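PDB 5T8V: sister chromatid cohesion protein from Chaetomium thermophilum, which probably acts as a cohesin loader that binds chromatin, the chain here being the HEAT-repeat-containing C-terminal fragment of Scc2. Local coordinates for residues T132-M137 and S205-L210; A1203-F1208 and V1273-F1278; D1217-T1222 and I1279-A1284. All blocks are in the same frame, centred on the assembly; numbering follows the deposited sequence.

Interaction 1. Residues T132-M137 and S205-L210; sequences TSMRIM and SMMSEL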
ATOM      1  N   THR A 132      13.137 -62.174  16.618  1.00 20.90           N
ATOM      2  CA  THR A 132      13.514 -62.898  17.828  1.00 22.66           C
ATOM      3  C   THR A 132      14.999 -62.726  18.131  1.00 23.72           C
ATOM      4  O   THR A 132      15.384 -62.456  19.274  1.00 24.60           O
ATOM      5  CB  THR A 132      13.160 -64.378  17.688  1.00 23.00           C
ATOM      6  OG1 THR A 132      11.737 -64.521  17.603  1.00 23.45           O
ATOM      7  CG2 THR A 132      13.669 -65.179  18.884  1.00 24.55           C
ATOM      8  N   SER A 133      15.854 -62.892  17.117  1.00 23.50           N
ATOM      9  CA  SER A 133      17.289 -62.729  17.332  1.00 24.21           C
ATOM     10  C   SER A 133      17.601 -61.358  17.921  1.00 24.36           C
ATOM     11  O   SER A 133      18.310 -61.245  18.932  1.00 25.74           O
ATOM     12  CB  SER A 133      18.040 -62.930  16.016  1.00 25.52           C
ATOM     13  OG  SER A 133      17.883 -64.253  15.538  1.00 27.53           O
ATOM     14  N   MET A 134      17.076 -60.299  17.301  1.00 24.91           N
ATOM     15  CA  MET A 134      17.332 -58.951  17.797  1.00 23.97           C
ATOM     16  C   MET A 134      16.881 -58.808  19.246  1.00 24.06           C
ATOM     17  O   MET A 134      17.647 -58.357  20.108  1.00 23.72           O
ATOM     18  CB  MET A 134      16.628 -57.924  16.910  1.00 22.98           C
ATOM     19  CG  MET A 134      17.045 -57.963  15.444  1.00 23.06           C
ATOM     20  SD  MET A 134      18.827 -57.849  15.192  1.00 24.77           S
ATOM     21  CE  MET A 134      19.211 -59.535  14.724  1.00 25.23           C
ATOM     22  N   ARG A 135      15.636 -59.195  19.538  1.00 28.73           N
ATOM     23  CA  ARG A 135      15.147 -59.081  20.909  1.00 29.49           C
ATOM     24  C   ARG A 135      16.058 -59.820  21.882  1.00 29.88           C
ATOM     25  O   ARG A 135      16.330 -59.327  22.984  1.00 30.04           O
ATOM     26  CB  ARG A 135      13.719 -59.608  21.007  1.00 29.68           C
ATOM     27  CG  ARG A 135      13.203 -59.679  22.430  1.00 31.09           C
ATOM     28  CD  ARG A 135      11.693 -59.634  22.465  1.00 32.74           C
ATOM     29  NE  ARG A 135      11.180 -58.317  22.100  1.00 33.23           N
ATOM     30  CZ  ARG A 135       9.913 -58.071  21.781  1.00 34.12           C
ATOM     31  NH1 ARG A 135       9.022 -59.053  21.769  1.00 35.24           N
ATOM     32  NH2 ARG A 135       9.537 -56.841  21.463  1.00 34.36           N
ATOM     33  N   ILE A 136      16.540 -61.002  21.494  1.00 21.59           N
ATOM     34  CA  ILE A 136      17.504 -61.717  22.326  1.00 23.74           C
ATOM     35  C   ILE A 136      18.743 -60.864  22.552  1.00 25.07           C
ATOM     36  O   ILE A 136      19.336 -60.878  23.637  1.00 25.33           O
ATOM     37  CB  ILE A 136      17.855 -63.076  21.688  1.00 23.97           C
ATOM     38  CG1 ILE A 136      16.662 -64.026  21.810  1.00 24.03           C
ATOM     39  CG2 ILE A 136      19.099 -63.684  22.348  1.00 25.62           C
ATOM     40  CD1 ILE A 136      16.803 -65.303  21.009  1.00 24.60           C
ATOM     41  N   MET A 137      19.157 -60.108  21.534  1.00 32.50           N
ATOM     42  CA  MET A 137      20.271 -59.181  21.700  1.00 32.97           C
ATOM     43  C   MET A 137      19.880 -57.905  22.437  1.00 32.56           C
ATOM     44  O   MET A 137      20.744 -57.048  22.651  1.00 33.00           O
ATOM     45  CB  MET A 137      20.868 -58.822  20.338  1.00 32.55           C
ATOM     46  CG  MET A 137      21.833 -59.863  19.802  1.00 33.93           C
ATOM     47  SD  MET A 137      22.637 -59.356  18.272  1.00 34.29           S
ATOM     48  CE  MET A 137      21.282 -59.530  17.118  1.00 32.89           C
ATOM     49  N   SER A 205      10.590 -51.820  13.579  1.00 16.76           N
ATOM     50  CA  SER A 205      10.570 -51.237  14.914  1.00 17.98           C
ATOM     51  C   SER A 205      11.547 -51.955  15.835  1.00 17.91           C
ATOM     52  O   SER A 205      12.193 -51.325  16.685  1.00 19.89           O
ATOM     53  CB  SER A 205       9.155 -51.286  15.489  1.00 18.91           C
ATOM     54  OG  SER A 205       8.814 -52.599  15.891  1.00 19.60           O
ATOM     55  N   MET A 206      11.680 -53.274  15.676  1.00 18.63           N
ATOM     56  CA  MET A 206      12.631 -54.011  16.500  1.00 20.28           C
ATOM     57  C   MET A 206      14.065 -53.579  16.222  1.00 20.22           C
ATOM     58  O   MET A 206      14.904 -53.611  17.127  1.00 21.48           O
ATOM     59  CB  MET A 206      12.484 -55.514  16.273  1.00 21.60           C
ATOM     60  CG  MET A 206      13.346 -56.355  17.209  1.00 24.00           C
ATOM     61  SD  MET A 206      12.969 -56.063  18.951  1.00 25.62           S
ATOM     62  CE  MET A 206      14.613 -55.823  19.611  1.00 26.84           C
ATOM     63  N   MET A 207      14.371 -53.189  14.982  1.00 16.06           N
ATOM     64  CA  MET A 207      15.694 -52.647  14.686  1.00 16.64           C
ATOM     65  C   MET A 207      15.881 -51.286  15.341  1.00 17.69           C
ATOM     66  O   MET A 207      16.943 -51.005  15.923  1.00 18.23           O
ATOM     67  CB  MET A 207      15.896 -52.543  13.175  1.00 16.59           C
ATOM     68  CG  MET A 207      15.788 -53.865  12.440  1.00 16.15           C
ATOM     69  SD  MET A 207      17.061 -55.046  12.920  1.00 16.57           S
ATOM     70  CE  MET A 207      18.524 -54.284  12.224  1.00 17.77           C
ATOM     71  N   SER A 208      14.861 -50.424  15.248  1.00 28.35           N
ATOM     72  CA  SER A 208      14.907 -49.151  15.963  1.00 30.35           C
ATOM     73  C   SER A 208      15.247 -49.365  17.429  1.00 30.69           C
ATOM     74  O   SER A 208      16.071 -48.638  17.997  1.00 31.90           O
ATOM     75  CB  SER A 208      13.570 -48.419  15.837  1.00 32.02           C
ATOM     76  OG  SER A 208      13.382 -47.922  14.525  1.00 34.20           O
ATOM     77  N   GLU A 209      14.626 -50.364  18.058  1.00 27.75           N
ATOM     78  CA  GLU A 209      14.974 -50.687  19.438  1.00 29.63           C
ATOM     79  C   GLU A 209      16.408 -51.195  19.540  1.00 29.30           C
ATOM     80  O   GLU A 209      17.144 -50.812  20.455  1.00 29.64           O
ATOM     81  CB  GLU A 209      13.997 -51.722  19.992  1.00 32.54           C
ATOM     82  CG  GLU A 209      14.279 -52.151  21.422  1.00 35.66           C
ATOM     83  CD  GLU A 209      13.282 -53.174  21.927  1.00 37.50           C
ATOM     84  OE1 GLU A 209      12.200 -53.304  21.314  1.00 37.08           O
ATOM     85  OE2 GLU A 209      13.585 -53.851  22.933  1.00 39.29           O
ATOM     86  N   LEU A 210      16.824 -52.049  18.601  1.00 28.02           N
ATOM     87  CA  LEU A 210      18.153 -52.647  18.654  1.00 28.98           C
ATOM     88  C   LEU A 210      19.236 -51.585  18.757  1.00 31.03           C
ATOM     89  O   LEU A 210      20.067 -51.612  19.673  1.00 33.09           O
ATOM     90  CB  LEU A 210      18.395 -53.515  17.417  1.00 28.46           C
ATOM     91  CG  LEU A 210      19.804 -54.122  17.304  1.00 28.89           C
ATOM     92  CD1 LEU A 210      19.929 -55.360  18.178  1.00 29.33           C
ATOM     93  CD2 LEU A 210      20.149 -54.435  15.864  1.00 28.16           C
TER
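Side-by-side packing of two nearly parallel helices brings Met134, near the C-terminal end of helix 120-136, against Met206, Met207 and Leu210 of helix 190-213. The axes of 132-136 and 205-210 diverge by only 22° and approach to 9.6 Å, a spacing bridged here by long, flexible thioether chains. Met134 works its way along three partners: its CB lies 3.7 Å from Met206 CG, its CG 3.9 Å from Met207 SD, and its SD 3.7 Å from Leu210 CD2. CG stands beside the backbone N (chi1 -59°), and further bends at chi2 and chi3 fold the chain, which crosses those of Met207 and Leu210 at a slant. Met206 returns the contact from the other helix: with its own CG anti to the backbone N (chi1 -174°) and the chain bent beyond, its CE comes 3.5 Å from Arg135 N. One turn on, Met137 CB meets Leu210 CD1 at 4.2 Å. At the polar margin Glu209 OE1 sits near the plane of the Arg135 guanidinium, at its edge, but 4.4 Å from NH2, too far for a salt bridge. Glu209 instead pairs with Lys213 through OE2, and Arg135 NH1 hydrogen-bonds a citrate, probably from the crystallisation liquor. Helix 149-172 adds Ala151, Ile152 and Ala155 to the apolar side. Largely buried and mostly apolar, with no hydrogen bonds between the two segments, this is plain helix-to-helix packing of the kind that builds a largely helical HEAT-repeat protein.

Interaction 2. Residues A1203-F1208 and V1273-F1278; sequences AIQSIF and VQYSRF
An aromatic cluster of Phe1208, Tyr1275 and Phe1278 fills the crossing of helices 1200-1213 and 1271-1284. Phe1208 CG is anti to the backbone N, and its ring meets both partners obliquely: CD2 is 3.6 Å from Tyr1275 CD1, while the other ortho carbon, CD1, is 3.4 Å from Phe1278 CG. The ring planes turn 50° from Tyr1275 and 48° from Phe1278. Over one face of the Phe1208 ring, Tyr1275 CA lies 3.9 Å from the centroid, a CH-pi contact; at the edge, in plane, Gln1274 CG comes to 3.5 Å from CZ. The axes of 1203-1208 and 1273-1278 cross at 103°, 10.8 Å apart at their closest, a steep helix crossing within the Sister chromatid cohesion C-terminus family region, and the aromatic side chains span that distance. An alanine in place of Phe1208 would probably leave a gap between Tyr1275 and Phe1278, taking away the ring that Gln1274 CG and Tyr1275 CA pack on. The flanks are aliphatic: Ile1204 CG2 lies 3.8 Å from Tyr1275 CE1, near the plane of that ring, and Ile1207 CG2 lies 3.9 Å from Phe1278 CZ. Tyr1275 OH hydrogen-bonds Gln1255, so the hydroxyl has a polar partner beside the apolar cluster.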
ATOM      1  N   ALA A1203      12.821  35.795 -27.219  1.00 51.93           N
ATOM      2  CA  ALA A1203      12.036  35.135 -26.181  1.00 48.53           C
ATOM      3  C   ALA A1203      12.893  34.820 -24.963  1.00 45.80           C
ATOM      4  O   ALA A1203      12.485  35.068 -23.823  1.00 45.06           O
ATOM      5  CB  ALA A1203      11.400  33.860 -26.736  1.00 48.57           C
ATOM      6  N   ILE A1204      14.087  34.267 -25.183  1.00 47.46           N
ATOM      7  CA  ILE A1204      14.981  33.962 -24.070  1.00 46.01           C
ATOM      8  C   ILE A1204      15.380  35.244 -23.349  1.00 46.75           C
ATOM      9  O   ILE A1204      15.230  35.364 -22.125  1.00 46.87           O
ATOM     10  CB  ILE A1204      16.213  33.186 -24.573  1.00 45.15           C
ATOM     11  CG1 ILE A1204      15.774  31.867 -25.219  1.00 44.82           C
ATOM     12  CG2 ILE A1204      17.188  32.919 -23.429  1.00 44.40           C
ATOM     13  CD1 ILE A1204      16.861  31.174 -26.010  1.00 45.21           C
ATOM     14  N   GLN A1205      15.892  36.224 -24.099  1.00 47.63           N
ATOM     15  CA  GLN A1205      16.235  37.510 -23.502  1.00 48.75           C
ATOM     16  C   GLN A1205      15.060  38.083 -22.721  1.00 49.05           C
ATOM     17  O   GLN A1205      15.234  38.626 -21.624  1.00 49.09           O
ATOM     18  CB  GLN A1205      16.678  38.489 -24.591  1.00 50.78           C
ATOM     19  CG  GLN A1205      17.936  38.065 -25.337  1.00 51.84           C
ATOM     20  CD  GLN A1205      18.083  38.760 -26.679  1.00 53.40           C
ATOM     21  OE1 GLN A1205      17.326  39.676 -27.007  1.00 54.35           O
ATOM     22  NE2 GLN A1205      19.058  38.319 -27.469  1.00 53.36           N
ATOM     23  N   SER A1206      13.850  37.958 -23.270  1.00 40.91           N
ATOM     24  CA  SER A1206      12.666  38.483 -22.598  1.00 41.16           C
ATOM     25  C   SER A1206      12.424  37.768 -21.276  1.00 40.69           C
ATOM     26  O   SER A1206      12.145  38.404 -20.255  1.00 41.15           O
ATOM     27  CB  SER A1206      11.446  38.353 -23.509  1.00 40.97           C
ATOM     28  OG  SER A1206      10.275  38.808 -22.857  1.00 41.23           O
ATOM     29  N   ILE A1207      12.516  36.437 -21.276  1.00 40.16           N
ATOM     30  CA  ILE A1207      12.308  35.686 -20.041  1.00 40.15           C
ATOM     31  C   ILE A1207      13.330  36.101 -18.994  1.00 40.59           C
ATOM     32  O   ILE A1207      12.999  36.263 -17.812  1.00 41.05           O
ATOM     33  CB  ILE A1207      12.360  34.171 -20.317  1.00 39.83           C
ATOM     34  CG1 ILE A1207      11.177  33.758 -21.200  1.00 39.75           C
ATOM     35  CG2 ILE A1207      12.340  33.382 -19.003  1.00 40.16           C
ATOM     36  CD1 ILE A1207      11.224  32.318 -21.669  1.00 39.74           C
ATOM     37  N   PHE A1208      14.588  36.287 -19.405  1.00 43.29           N
ATOM     38  CA  PHE A1208      15.614  36.695 -18.451  1.00 44.07           C
ATOM     39  C   PHE A1208      15.313  38.076 -17.879  1.00 45.54           C
ATOM     40  O   PHE A1208      15.335  38.272 -16.659  1.00 45.64           O
ATOM     41  CB  PHE A1208      16.992  36.679 -19.111  1.00 44.32           C
ATOM     42  CG  PHE A1208      18.073  37.273 -18.253  1.00 45.32           C
ATOM     43  CD1 PHE A1208      18.459  36.653 -17.077  1.00 45.05           C
ATOM     44  CD2 PHE A1208      18.698  38.453 -18.619  1.00 47.26           C
ATOM     45  CE1 PHE A1208      19.448  37.198 -16.282  1.00 46.61           C
ATOM     46  CE2 PHE A1208      19.689  39.002 -17.828  1.00 48.73           C
ATOM     47  CZ  PHE A1208      20.064  38.373 -16.659  1.00 48.40           C
ATOM     48  N   VAL A1273      27.232  38.096 -18.196  1.00 68.16           N
ATOM     49  CA  VAL A1273      27.561  37.024 -17.260  1.00 66.81           C
ATOM     50  C   VAL A1273      26.329  36.614 -16.463  1.00 64.82           C
ATOM     51  O   VAL A1273      26.106  35.424 -16.212  1.00 64.26           O
ATOM     52  CB  VAL A1273      28.715  37.457 -16.339  1.00 68.99           C
ATOM     53  CG1 VAL A1273      28.947  36.425 -15.233  1.00 68.55           C
ATOM     54  CG2 VAL A1273      29.989  37.650 -17.150  1.00 70.60           C
ATOM     55  N   GLN A1274      25.517  37.587 -16.042  1.00 77.38           N
ATOM     56  CA  GLN A1274      24.255  37.264 -15.387  1.00 75.21           C
ATOM     57  C   GLN A1274      23.343  36.488 -16.328  1.00 70.84           C
ATOM     58  O   GLN A1274      22.730  35.488 -15.934  1.00 69.56           O
ATOM     59  CB  GLN A1274      23.578  38.550 -14.910  1.00 76.85           C
ATOM     60  CG  GLN A1274      22.334  38.333 -14.060  1.00 78.36           C
ATOM     61  CD  GLN A1274      22.641  37.688 -12.724  1.00 80.67           C
ATOM     62  OE1 GLN A1274      23.302  38.280 -11.870  1.00 83.76           O
ATOM     63  NE2 GLN A1274      22.160  36.464 -12.535  1.00 79.38           N
ATOM     64  N   TYR A1275      23.253  36.933 -17.584  1.00 53.20           N
ATOM     65  CA  TYR A1275      22.436  36.237 -18.575  1.00 51.50           C
ATOM     66  C   TYR A1275      22.985  34.839 -18.856  1.00 50.97           C
ATOM     67  O   TYR A1275      22.243  33.845 -18.831  1.00 49.72           O
ATOM     68  CB  TYR A1275      22.383  37.081 -19.852  1.00 51.82           C
ATOM     69  CG  TYR A1275      21.571  36.500 -20.985  1.00 50.52           C
ATOM     70  CD1 TYR A1275      20.285  36.021 -20.774  1.00 49.47           C
ATOM     71  CD2 TYR A1275      22.081  36.460 -22.276  1.00 50.69           C
ATOM     72  CE1 TYR A1275      19.539  35.498 -21.815  1.00 49.37           C
ATOM     73  CE2 TYR A1275      21.344  35.942 -23.322  1.00 50.41           C
ATOM     74  CZ  TYR A1275      20.073  35.462 -23.087  1.00 50.08           C
ATOM     75  OH  TYR A1275      19.335  34.945 -24.128  1.00 50.14           O
ATOM     76  N   SER A1276      24.291  34.746 -19.115  1.00 68.34           N
ATOM     77  CA  SER A1276      24.918  33.452 -19.363  1.00 68.38           C
ATOM     78  C   SER A1276      24.638  32.482 -18.223  1.00 66.73           C
ATOM     79  O   SER A1276      24.214  31.344 -18.448  1.00 66.73           O
ATOM     80  CB  SER A1276      26.424  33.632 -19.558  1.00 70.83           C
ATOM     81  OG  SER A1276      26.699  34.436 -20.693  1.00 73.06           O
ATOM     82  N   ARG A1277      24.872  32.919 -16.983  1.00 56.79           N
ATOM     83  CA  ARG A1277      24.531  32.094 -15.830  1.00 55.73           C
ATOM     84  C   ARG A1277      23.071  31.670 -15.883  1.00 53.24           C
ATOM     85  O   ARG A1277      22.738  30.495 -15.669  1.00 52.27           O
ATOM     86  CB  ARG A1277      24.817  32.860 -14.538  1.00 57.42           C
ATOM     87  CG  ARG A1277      24.484  32.075 -13.278  1.00 58.19           C
ATOM     88  CD  ARG A1277      24.710  32.899 -12.026  1.00 59.87           C
ATOM     89  NE  ARG A1277      24.729  32.059 -10.832  1.00 61.50           N
ATOM     90  CZ  ARG A1277      25.033  32.493  -9.614  1.00 64.14           C
ATOM     91  NH1 ARG A1277      25.347  33.766  -9.413  1.00 65.51           N
ATOM     92  NH2 ARG A1277      25.028  31.647  -8.592  1.00 65.41           N
ATOM     93  N   PHE A1278      22.180  32.622 -16.171  1.00 58.05           N
ATOM     94  CA  PHE A1278      20.757  32.310 -16.208  1.00 57.47           C
ATOM     95  C   PHE A1278      20.465  31.159 -17.161  1.00 57.36           C
ATOM     96  O   PHE A1278      19.657  30.278 -16.845  1.00 58.05           O
ATOM     97  CB  PHE A1278      19.946  33.543 -16.608  1.00 57.38           C
ATOM     98  CG  PHE A1278      18.511  33.237 -16.937  1.00 56.47           C
ATOM     99  CD1 PHE A1278      17.590  33.010 -15.930  1.00 56.80           C
ATOM    100  CD2 PHE A1278      18.084  33.169 -18.253  1.00 56.07           C
ATOM    101  CE1 PHE A1278      16.270  32.721 -16.230  1.00 56.79           C
ATOM    102  CE2 PHE A1278      16.771  32.883 -18.558  1.00 55.82           C
ATOM    103  CZ  PHE A1278      15.862  32.659 -17.546  1.00 56.33           C
TER

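Interaction 3. Residues D1217-T1222 and I1279-A1284; sequences DPRGAT and IIENLA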
ATOM      1  N   ASP A1217      14.388  37.656  -9.373  1.00 62.27           N
ATOM      2  CA  ASP A1217      15.046  36.384  -9.103  1.00 63.03           C
ATOM      3  C   ASP A1217      15.814  35.965 -10.351  1.00 64.91           C
ATOM      4  O   ASP A1217      15.320  35.148 -11.139  1.00 64.87           O
ATOM      5  CB  ASP A1217      14.029  35.312  -8.708  1.00 60.81           C
ATOM      6  CG  ASP A1217      14.647  33.929  -8.615  1.00 58.91           C
ATOM      7  OD1 ASP A1217      15.859  33.832  -8.327  1.00 58.20           O
ATOM      8  OD2 ASP A1217      13.919  32.938  -8.830  1.00 57.97           O
ATOM      9  N   PRO A1218      17.017  36.498 -10.572  1.00 55.16           N
ATOM     10  CA  PRO A1218      17.730  36.253 -11.830  1.00 55.17           C
ATOM     11  C   PRO A1218      18.352  34.871 -11.959  1.00 55.05           C
ATOM     12  O   PRO A1218      19.092  34.639 -12.918  1.00 55.27           O
ATOM     13  CB  PRO A1218      18.818  37.339 -11.812  1.00 56.40           C
ATOM     14  CG  PRO A1218      19.087  37.567 -10.369  1.00 57.53           C
ATOM     15  CD  PRO A1218      17.775  37.377  -9.664  1.00 57.05           C
ATOM     16  N   ARG A1219      18.082  33.948 -11.039  1.00 75.86           N
ATOM     17  CA  ARG A1219      18.621  32.603 -11.159  1.00 76.84           C
ATOM     18  C   ARG A1219      17.990  31.886 -12.349  1.00 75.11           C
ATOM     19  O   ARG A1219      16.878  32.197 -12.782  1.00 73.98           O
ATOM     20  CB  ARG A1219      18.372  31.800  -9.881  1.00 79.22           C
ATOM     21  CG  ARG A1219      18.796  32.493  -8.592  1.00 82.03           C
ATOM     22  CD  ARG A1219      20.304  32.634  -8.464  1.00 83.57           C
ATOM     23  NE  ARG A1219      20.992  31.342  -8.421  1.00 83.94           N
ATOM     24  CZ  ARG A1219      22.122  31.107  -7.758  1.00 85.34           C
ATOM     25  NH1 ARG A1219      22.670  29.901  -7.788  1.00 85.83           N
ATOM     26  NH2 ARG A1219      22.703  32.067  -7.050  1.00 86.79           N
ATOM     27  N   GLY A1220      18.721  30.906 -12.880  1.00 61.81           N
ATOM     28  CA  GLY A1220      18.245  30.147 -14.022  1.00 63.48           C
ATOM     29  C   GLY A1220      17.318  29.001 -13.693  1.00 65.30           C
ATOM     30  O   GLY A1220      16.776  28.378 -14.611  1.00 63.62           O
ATOM     31  N   ALA A1221      17.116  28.711 -12.410  1.00 62.50           N
ATOM     32  CA  ALA A1221      16.231  27.628 -12.005  1.00 65.76           C
ATOM     33  C   ALA A1221      15.806  27.860 -10.565  1.00 68.44           C
ATOM     34  O   ALA A1221      16.478  28.562  -9.803  1.00 68.59           O
ATOM     35  CB  ALA A1221      16.909  26.263 -12.158  1.00 66.52           C
ATOM     36  N   THR A1222      14.677  27.261 -10.202  1.00 76.12           N
ATOM     37  CA  THR A1222      14.166  27.380  -8.848  1.00 78.82           C
ATOM     38  C   THR A1222      14.982  26.510  -7.895  1.00 80.13           C
ATOM     39  O   THR A1222      15.825  25.707  -8.301  1.00 80.42           O
ATOM     40  CB  THR A1222      12.692  26.977  -8.785  1.00 80.70           C
ATOM     41  OG1 THR A1222      12.547  25.612  -9.192  1.00 81.73           O
ATOM     42  CG2 THR A1222      11.851  27.866  -9.685  1.00 79.62           C
ATOM     43  N   ILE A1279      21.113  31.137 -18.330  1.00 50.99           N
ATOM     44  CA  ILE A1279      20.765  30.142 -19.344  1.00 51.11           C
ATOM     45  C   ILE A1279      21.666  28.912 -19.315  1.00 50.57           C
ATOM     46  O   ILE A1279      21.424  27.974 -20.084  1.00 50.78           O
ATOM     47  CB  ILE A1279      20.741  30.751 -20.763  1.00 52.09           C
ATOM     48  CG1 ILE A1279      22.117  31.273 -21.179  1.00 52.79           C
ATOM     49  CG2 ILE A1279      19.701  31.862 -20.834  1.00 52.47           C
ATOM     50  CD1 ILE A1279      22.154  31.759 -22.623  1.00 53.36           C
ATOM     51  N   ILE A1280      22.686  28.874 -18.459  1.00 57.65           N
ATOM     52  CA  ILE A1280      23.398  27.615 -18.226  1.00 58.31           C
ATOM     53  C   ILE A1280      22.779  26.855 -17.059  1.00 58.39           C
ATOM     54  O   ILE A1280      22.677  25.623 -17.091  1.00 58.43           O
ATOM     55  CB  ILE A1280      24.910  27.853 -18.006  1.00 59.10           C
ATOM     56  CG1 ILE A1280      25.171  28.643 -16.724  1.00 59.87           C
ATOM     57  CG2 ILE A1280      25.530  28.550 -19.207  1.00 59.04           C
ATOM     58  CD1 ILE A1280      25.585  27.775 -15.553  1.00 60.69           C
ATOM     59  N   GLU A1281      22.340  27.580 -16.024  1.00 54.39           N
ATOM     60  CA  GLU A1281      21.612  26.933 -14.940  1.00 54.79           C
ATOM     61  C   GLU A1281      20.349  26.253 -15.454  1.00 54.62           C
ATOM     62  O   GLU A1281      19.863  25.297 -14.837  1.00 54.85           O
ATOM     63  CB  GLU A1281      21.275  27.955 -13.856  1.00 54.60           C
ATOM     64  CG  GLU A1281      22.484  28.460 -13.088  1.00 55.63           C
ATOM     65  CD  GLU A1281      22.141  29.588 -12.132  1.00 57.01           C
ATOM     66  OE1 GLU A1281      21.401  30.509 -12.534  1.00 55.97           O
ATOM     67  OE2 GLU A1281      22.609  29.550 -10.975  1.00 59.15           O
ATOM     68  N   ASN A1282      19.802  26.727 -16.578  1.00 55.41           N
ATOM     69  CA  ASN A1282      18.705  26.013 -17.224  1.00 56.42           C
ATOM     70  C   ASN A1282      19.203  24.741 -17.896  1.00 58.51           C
ATOM     71  O   ASN A1282      18.520  23.711 -17.871  1.00 59.09           O
ATOM     72  CB  ASN A1282      18.012  26.911 -18.251  1.00 55.75           C
ATOM     73  CG  ASN A1282      17.059  27.904 -17.616  1.00 55.41           C
ATOM     74  OD1 ASN A1282      15.977  27.537 -17.161  1.00 55.84           O
ATOM     75  ND2 ASN A1282      17.448  29.172 -17.600  1.00 55.33           N
ATOM     76  N   LEU A1283      20.390  24.791 -18.505  1.00 44.49           N
ATOM     77  CA  LEU A1283      20.926  23.608 -19.171  1.00 45.28           C
ATOM     78  C   LEU A1283      21.194  22.491 -18.173  1.00 46.82           C
ATOM     79  O   LEU A1283      21.023  21.309 -18.493  1.00 47.79           O
ATOM     80  CB  LEU A1283      22.206  23.960 -19.927  1.00 45.17           C
ATOM     81  CG  LEU A1283      22.064  24.977 -21.062  1.00 44.05           C
ATOM     82  CD1 LEU A1283      23.435  25.374 -21.589  1.00 44.31           C
ATOM     83  CD2 LEU A1283      21.192  24.433 -22.182  1.00 43.88           C
ATOM     84  N   ALA A1284      21.618  22.846 -16.958  1.00 71.90           N
ATOM     85  CA  ALA A1284      21.909  21.830 -15.949  1.00 75.73           C
ATOM     86  C   ALA A1284      20.750  20.851 -15.789  1.00 78.21           C
ATOM     87  O   ALA A1284      20.951  19.632 -15.743  1.00 80.23           O
ATOM     88  CB  ALA A1284      22.231  22.499 -14.612  1.00 75.25           C
TER
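Glu1281 reaches from helix 1271-1284 to the irregular segment 1217-1222 and meets it at CB, at CD and at both carboxylate oxygens. CB packs 3.7 Å from Gly1220 CA, where the backbones come close: the CA atoms of Gly1220 and Glu1281 are 4.7 Å apart, and a CB on the glycine would point at the helix. CG stands anti to the carbonyl carbon (chi1 -69°) and CD continues the extended chain (chi2 173°), lying 3.7 Å from Gly1220 N. At the tip the two oxygens divide the work. OE1 accepts the hydrogen bond from Gly1220 N at 2.7 Å, with an N-H...O angle of 154°; the donor comes from above the carboxylate plane. OE2 forms a salt bridge with Arg1219 NH1 at 3.2 Å. The guanidinium approaches obliquely, brought round by bends of its chain at chi2 and chi3. One carboxylate therefore grips adjacent residues of the loop, by backbone and by side chain, which should limit its rotation. OE2 also has a weak, long ion pair with Arg1277 NE. Beside it, Asn1282 OD1 accepts from Leu1230 N further along the loop, and Gly1220 has a backbone bond with Lys1229. Trp1425 of helix 1422-1431 touches Arg1219, Ala1221 and Glu1281, while other residues of 1279-1284 face away from the loop: the loop after helix 1200-1213 thus lies against one side of helix 1271-1284, with helices 1364-1387, 1291-1319 and 1422-1431 packed around it.

From the N terminus, interaction 1 comes first: helix 190-213 returns to helix 120-136 after 67 intervening residues, most of them helical, and that loop closes long before the other two open. Its centre is about 99 Å from that of interaction 2 and about 91 Å from that of interaction 3, on the opposite side of the chain's centre. Interactions 2 and 3 cross: the chain passes 1203-1208, then 1217-1222, then 1273-1278 and 1279-1284, so both loops close on helix 1271-1284. Their centres are about 9 Å apart and they touch, Phe1278 CD1 lying 3.5 Å from Gly1220 CA. Together they bind helix 1200-1213 and its following loop to consecutive turns of one helix.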